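Glycosyl hydrolase, family 31/fibronectin type III domain protein (Clostridium perfringens, PDB 4LQR) probably binds carbohydrate through an F5/8 type C (galactose-binding-like) domain with bound calcium, belonging to a family 31 glycosyl hydrolase. Local coordinates at residues A[80-85]-A[158-163]; A[66-71]-A[162-167]. All coordinates share one frame; numbering follows the deposited sequence.

Both interactions use strand 158-166, and they meet at Leu162 and Val163, but the strand plays a different part in each. In interaction 1 it pairs within its own sheet with strand 73-82, through backbone hydrogen bonds and a beta bulge whose two residues also bind a calcium ion. In interaction 2 it faces strand 64-70 of the opposing sheet, and apolar side chains alone bridge the gap. Both contacts are buried; interaction 1 covers the larger area, 502 Å² against 200 Å². The inward face carries Tyr81, Leu162 and Phe164 into the core of the sandwich. On the other face, Tyr165 OH approaches Asp80 OD2 to 2.8 Å, a probable hydrogen bond joining the two regions.

Interaction 1: residues A[80-85]-A[158-163]. With CA (calcium ion), chain B.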
loop_
_atom_site.group_PDB
_atom_site.type_symbol
_atom_site.label_atom_id
_atom_site.label_comp_id
_atom_site.label_asym_id
_atom_site.label_seq_id
_atom_site.Cartn_x
_atom_site.Cartn_y
_atom_site.Cartn_z
ATOM N N ASP A 80 5.914 1.471 -4.267
ATOM C CA ASP A 80 6.459 2.178 -3.092
ATOM C C ASP A 80 5.316 2.466 -2.165
ATOM O O ASP A 80 4.262 2.942 -2.585
ATOM C CB ASP A 80 7.154 3.478 -3.430
ATOM C CG ASP A 80 8.456 3.296 -4.190
ATOM O OD1 ASP A 80 8.950 2.198 -4.283
ATOM O OD2 ASP A 80 8.959 4.332 -4.729
ATOM N N TYR A 81 5.552 2.211 -0.891
ATOM C CA TYR A 81 4.546 2.555 0.136
ATOM C C TYR A 81 4.991 3.852 0.811
ATOM O O TYR A 81 6.135 3.909 1.365
ATOM C CB TYR A 81 4.539 1.417 1.195
ATOM C CG TYR A 81 3.759 1.727 2.454
ATOM C CD1 TYR A 81 2.356 1.566 2.455
ATOM C CD2 TYR A 81 4.367 2.214 3.608
ATOM C CE1 TYR A 81 1.597 1.831 3.633
ATOM C CE2 TYR A 81 3.601 2.517 4.784
ATOM C CZ TYR A 81 2.242 2.274 4.771
ATOM O OH TYR A 81 1.501 2.565 5.934
ATOM N N LEU A 82 4.077 4.845 0.791
ATOM C CA LEU A 82 4.394 6.110 1.507
ATOM C C LEU A 82 3.545 6.119 2.796
ATOM O O LEU A 82 2.332 6.151 2.693
ATOM C CB LEU A 82 4.033 7.331 0.642
ATOM C CG LEU A 82 4.474 8.660 1.360
ATOM C CD1 LEU A 82 6.005 8.790 1.443
ATOM C CD2 LEU A 82 3.852 9.840 0.502
ATOM N N PRO A 83 4.195 6.059 3.970
ATOM C CA PRO A 83 3.465 6.186 5.283
ATOM C C PRO A 83 2.814 7.519 5.412
ATOM O O PRO A 83 3.246 8.485 4.832
ATOM C CB PRO A 83 4.571 6.038 6.326
ATOM C CG PRO A 83 5.758 5.453 5.577
ATOM C CD PRO A 83 5.668 6.010 4.188
ATOM N N ARG A 84 1.710 7.576 6.168
ATOM C CA ARG A 84 1.101 8.862 6.553
ATOM C C ARG A 84 2.259 9.741 7.106
ATOM O O ARG A 84 3.080 9.333 7.902
ATOM C CB ARG A 84 0.160 8.432 7.679
ATOM C CG ARG A 84 -0.633 9.546 8.245
ATOM C CD ARG A 84 -1.579 8.892 9.259
ATOM N NE ARG A 84 -2.517 9.943 9.661
ATOM C CZ ARG A 84 -3.518 9.696 10.485
ATOM N NH1 ARG A 84 -3.762 8.493 11.056
ATOM N NH2 ARG A 84 -4.353 10.665 10.782
ATOM N N GLN A 85 2.248 10.990 6.701
ATOM C CA GLN A 85 3.407 11.823 6.955
ATOM C C GLN A 85 3.208 12.568 8.269
ATOM O O GLN A 85 4.224 12.913 8.848
ATOM C CB GLN A 85 3.716 12.823 5.762
ATOM C CG GLN A 85 4.216 12.105 4.456
ATOM C CD GLN A 85 5.518 11.409 4.599
ATOM O OE1 GLN A 85 5.544 10.172 4.706
ATOM N NE2 GLN A 85 6.633 12.161 4.700
ATOM N N SER A 158 -2.987 2.524 7.444
ATOM C CA SER A 158 -3.139 3.714 6.605
ATOM C C SER A 158 -2.115 3.662 5.521
ATOM O O SER A 158 -1.134 2.904 5.624
ATOM C CB SER A 158 -3.069 5.065 7.430
ATOM O OG SER A 158 -1.776 5.136 8.103
ATOM N N ALA A 159 -2.341 4.500 4.473
ATOM C CA ALA A 159 -1.321 4.647 3.418
ATOM C C ALA A 159 -1.547 6.028 2.825
ATOM O O ALA A 159 -2.680 6.298 2.385
ATOM C CB ALA A 159 -1.489 3.580 2.311
ATOM N N ALA A 160 -0.459 6.811 2.675
ATOM C CA ALA A 160 -0.604 8.108 2.012
ATOM C C ALA A 160 -0.572 7.927 0.489
ATOM O O ALA A 160 -1.328 8.565 -0.205
ATOM C CB ALA A 160 0.485 9.087 2.473
ATOM N N GLU A 161 0.308 7.050 -0.009
ATOM C CA GLU A 161 0.378 6.730 -1.430
ATOM C C GLU A 161 0.914 5.343 -1.607
ATOM O O GLU A 161 1.784 4.885 -0.853
ATOM C CB GLU A 161 1.388 7.704 -2.130
ATOM C CG GLU A 161 0.720 9.069 -2.450
ATOM C CD GLU A 161 -0.530 8.951 -3.356
ATOM O OE1 GLU A 161 -0.409 8.433 -4.515
ATOM O OE2 GLU A 161 -1.651 9.335 -3.013
ATOM N N LEU A 162 0.485 4.733 -2.712
ATOM C CA LEU A 162 1.072 3.496 -3.250
ATOM C C LEU A 162 1.487 3.853 -4.658
ATOM O O LEU A 162 0.649 4.156 -5.510
ATOM C CB LEU A 162 0.084 2.307 -3.239
ATOM C CG LEU A 162 -0.506 1.951 -1.898
ATOM C CD1 LEU A 162 -1.520 0.847 -2.138
ATOM C CD2 LEU A 162 0.584 1.474 -0.945
ATOM N N VAL A 163 2.803 3.887 -4.880
ATOM C CA VAL A 163 3.298 4.272 -6.268
ATOM C C VAL A 163 3.654 2.994 -6.996
ATOM O O VAL A 163 4.309 2.128 -6.415
ATOM C CB VAL A 163 4.590 5.097 -6.104
ATOM C CG1 VAL A 163 5.177 5.492 -7.494
ATOM C CG2 VAL A 163 4.293 6.409 -5.355
HETATM CA CA CA B . -2.863 10.123 -1.159
HETATM O O HOH W 1 0.653 5.093 6.923
#
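With CG anti to the backbone N (chi1 169°), the Tyr81 phenol lies across the neighbouring strand and reaches the chain at Ser158. On the other face of the sheet, a bend at chi2 (-58°) leads the Glu161 carboxylate away from Leu82 to a calcium ion. Tyr81 OH donates to Ser158 O at 2.7 Å, tilted 28° from the carbonyl plane. Leu162 CD2 meets the edge of the same ring at CD1 (3.8 Å), and Ala159 CB approaches CE1 obliquely, so the ring is held along one side as well as by its hydroxyl.

The backbones run antiparallel. Asp80 and Val163 exchange both amide hydrogen bonds, Asp80 N reaching Val163 O at 2.8 Å. Tyr81 and Leu162 form the next, non-hydrogen-bonded pair. Leu82 N then donates to Glu161 O, whereas Leu82 O faces two residues: it accepts from Ala160 N at 2.9 Å and only weakly from Glu161 N at 3.5 Å. This is a classic beta bulge, and it coincides with the metal site, because Ala160 O and Glu161 OE2 each bind the calcium ion at 2.4 Å. Asn42, Asp45, Asp47 and Thr50 complete the coordination, and Gly46 is a further partner of the Glu161 carboxylate. Past the bulge, a water accepts from Arg84 N and donates to Ser158 OG at 2.7 Å; that hydroxyl also bonds to Asn89 O.

Through the ligands from the bulge, the calcium ion ties the loop of Asn42 to Thr50 to the sheet in this F5/8 type C domain. Strand 158-166 lies between strand 73-82 and the short strand 52-53, while strand 129-138 flanks strand 73-82 on its far side.

Interaction 2: residues A[66-71]-A[162-167]; sequences ITIKLD and LVFYGK
Ile68 and Leu70 pack against the Phe164 ring from strand 64-70, and this is the tight part of the contact. CB of Ile68 sits 3.8 Å from Phe164 CZ, with its CG2 branch nearly as near the same corner of the ring. Farther round, Leu70 CD2 lies 3.8 Å from Phe164 CD2 and makes an off-centre CH-pi contact, 29° from the ring normal. Phe164 reaches both residues because its CG lies anti to the carbonyl carbon (chi1 -83°), and Leu162 O lies in the ring plane at its edge.

Packing is looser around Leu162. Its CD1 methyl bridges Ile66 CG2 at 4.2 Å and Ile68 CG1 at 4.3 Å, without closer side-chain approaches. At the other end the segments run out to exposed Asp71 and Lys167, which do not meet across the contact.

The strand segments run 10.8 Å apart at closest approach, at 42°, as facing layers of a beta-sandwich. Leu26 of strand 26-31 and Leu141 of strand 140-148 also touch Phe164 from the opposing sheet, while Ile79 of strand 73-82 adjoins it within its own.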
loop_
_atom_site.group_PDB
_atom_site.type_symbol
_atom_site.label_atom_id
_atom_site.label_comp_id
_atom_site.label_asym_id
_atom_site.label_seq_id
_atom_site.Cartn_x
_atom_site.Cartn_y
_atom_site.Cartn_z
ATOM N N ILE A 66 -6.329 -3.428 0.663
ATOM C CA ILE A 66 -6.823 -2.444 -0.294
ATOM C C ILE A 66 -6.436 -3.009 -1.702
ATOM O O ILE A 66 -5.315 -3.521 -1.864
ATOM C CB ILE A 66 -6.222 -1.059 -0.044
ATOM C CG1 ILE A 66 -6.781 -0.085 -1.081
ATOM C CG2 ILE A 66 -4.685 -1.039 -0.091
ATOM C CD1 ILE A 66 -6.526 1.375 -0.719
ATOM N N THR A 67 -7.367 -2.943 -2.655
ATOM C CA THR A 67 -7.192 -3.502 -4.008
ATOM C C THR A 67 -7.229 -2.388 -5.020
ATOM O O THR A 67 -8.156 -1.600 -5.046
ATOM C CB THR A 67 -8.254 -4.571 -4.275
ATOM O OG1 THR A 67 -8.078 -5.549 -3.243
ATOM C CG2 THR A 67 -8.008 -5.198 -5.607
ATOM N N ILE A 68 -6.152 -2.307 -5.794
ATOM C CA ILE A 68 -6.009 -1.288 -6.822
ATOM C C ILE A 68 -6.133 -1.917 -8.231
ATOM O O ILE A 68 -5.505 -2.955 -8.523
ATOM C CB ILE A 68 -4.571 -0.699 -6.733
ATOM C CG1 ILE A 68 -4.230 -0.229 -5.290
ATOM C CG2 ILE A 68 -4.348 0.421 -7.771
ATOM C CD1 ILE A 68 -5.284 0.741 -4.717
ATOM N N LYS A 69 -6.973 -1.304 -9.071
ATOM C CA LYS A 69 -7.119 -1.689 -10.505
ATOM C C LYS A 69 -6.318 -0.736 -11.352
ATOM O O LYS A 69 -6.474 0.484 -11.200
ATOM C CB LYS A 69 -8.570 -1.574 -10.885
ATOM C CG LYS A 69 -8.758 -1.939 -12.395
ATOM C CD LYS A 69 -10.226 -1.773 -12.755
ATOM C CE LYS A 69 -10.317 -2.086 -14.253
ATOM N NZ LYS A 69 -11.767 -2.012 -14.735
ATOM N N LEU A 70 -5.478 -1.246 -12.216
ATOM C CA LEU A 70 -4.731 -0.338 -13.161
ATOM C C LEU A 70 -5.512 -0.216 -14.465
ATOM O O LEU A 70 -6.477 -0.930 -14.670
ATOM C CB LEU A 70 -3.390 -1.016 -13.501
ATOM C CG LEU A 70 -2.546 -1.307 -12.216
ATOM C CD1 LEU A 70 -1.206 -1.867 -12.651
ATOM C CD2 LEU A 70 -2.325 -0.117 -11.339
ATOM N N ASP A 71 -5.122 0.716 -15.327
ATOM C CA ASP A 71 -5.924 0.940 -16.522
ATOM C C ASP A 71 -5.794 -0.163 -17.605
ATOM O O ASP A 71 -6.636 -0.196 -18.496
ATOM C CB ASP A 71 -5.530 2.333 -17.078
ATOM C CG ASP A 71 -4.083 2.355 -17.538
ATOM O OD1 ASP A 71 -3.148 2.130 -16.787
ATOM O OD2 ASP A 71 -3.800 2.748 -18.751
ATOM N N LEU A 162 0.485 4.733 -2.712
ATOM C CA LEU A 162 1.072 3.496 -3.250
ATOM C C LEU A 162 1.487 3.853 -4.658
ATOM O O LEU A 162 0.649 4.156 -5.510
ATOM C CB LEU A 162 0.084 2.307 -3.239
ATOM C CG LEU A 162 -0.506 1.951 -1.898
ATOM C CD1 LEU A 162 -1.520 0.847 -2.138
ATOM C CD2 LEU A 162 0.584 1.474 -0.945
ATOM N N VAL A 163 2.803 3.887 -4.880
ATOM C CA VAL A 163 3.298 4.272 -6.268
ATOM C C VAL A 163 3.654 2.994 -6.996
ATOM O O VAL A 163 4.309 2.128 -6.415
ATOM C CB VAL A 163 4.590 5.097 -6.104
ATOM C CG1 VAL A 163 5.177 5.492 -7.494
ATOM C CG2 VAL A 163 4.293 6.409 -5.355
ATOM N N PHE A 164 3.206 2.857 -8.220
ATOM C CA PHE A 164 3.399 1.569 -8.944
ATOM C C PHE A 164 4.400 1.776 -10.074
ATOM O O PHE A 164 4.447 2.871 -10.709
ATOM C CB PHE A 164 2.088 1.215 -9.648
ATOM C CG PHE A 164 1.086 0.516 -8.704
ATOM C CD1 PHE A 164 0.559 1.195 -7.581
ATOM C CD2 PHE A 164 0.605 -0.777 -9.039
ATOM C CE1 PHE A 164 -0.346 0.541 -6.718
ATOM C CE2 PHE A 164 -0.296 -1.411 -8.155
ATOM C CZ PHE A 164 -0.825 -0.751 -7.025
ATOM N N TYR A 165 5.220 0.740 -10.297
ATOM C CA TYR A 165 6.250 0.781 -11.386
ATOM C C TYR A 165 5.964 -0.407 -12.293
ATOM O O TYR A 165 5.990 -1.565 -11.860
ATOM C CB TYR A 165 7.668 0.636 -10.789
ATOM C CG TYR A 165 8.053 1.805 -9.910
ATOM C CD1 TYR A 165 7.634 1.797 -8.557
ATOM C CD2 TYR A 165 8.790 2.854 -10.403
ATOM C CE1 TYR A 165 7.940 2.846 -7.734
ATOM C CE2 TYR A 165 9.114 3.914 -9.554
ATOM C CZ TYR A 165 8.677 3.874 -8.266
ATOM O OH TYR A 165 9.084 4.931 -7.435
ATOM N N GLY A 166 5.795 -0.101 -13.559
ATOM C CA GLY A 166 5.725 -1.270 -14.528
ATOM C C GLY A 166 5.820 -0.709 -15.924
ATOM O O GLY A 166 5.973 0.512 -16.166
ATOM N N LYS A 167 5.757 -1.671 -16.824
ATOM C CA LYS A 167 5.976 -1.378 -18.251
ATOM C C LYS A 167 4.843 -2.012 -19.041
ATOM O O LYS A 167 4.253 -3.023 -18.635
ATOM C CB LYS A 167 7.263 -2.069 -18.701
ATOM C CG LYS A 167 8.538 -1.737 -17.948
ATOM C CD LYS A 167 9.748 -1.878 -18.886
ATOM C CE LYS A 167 10.935 -2.425 -18.086
ATOM N NZ LYS A 167 10.685 -2.141 -16.644
#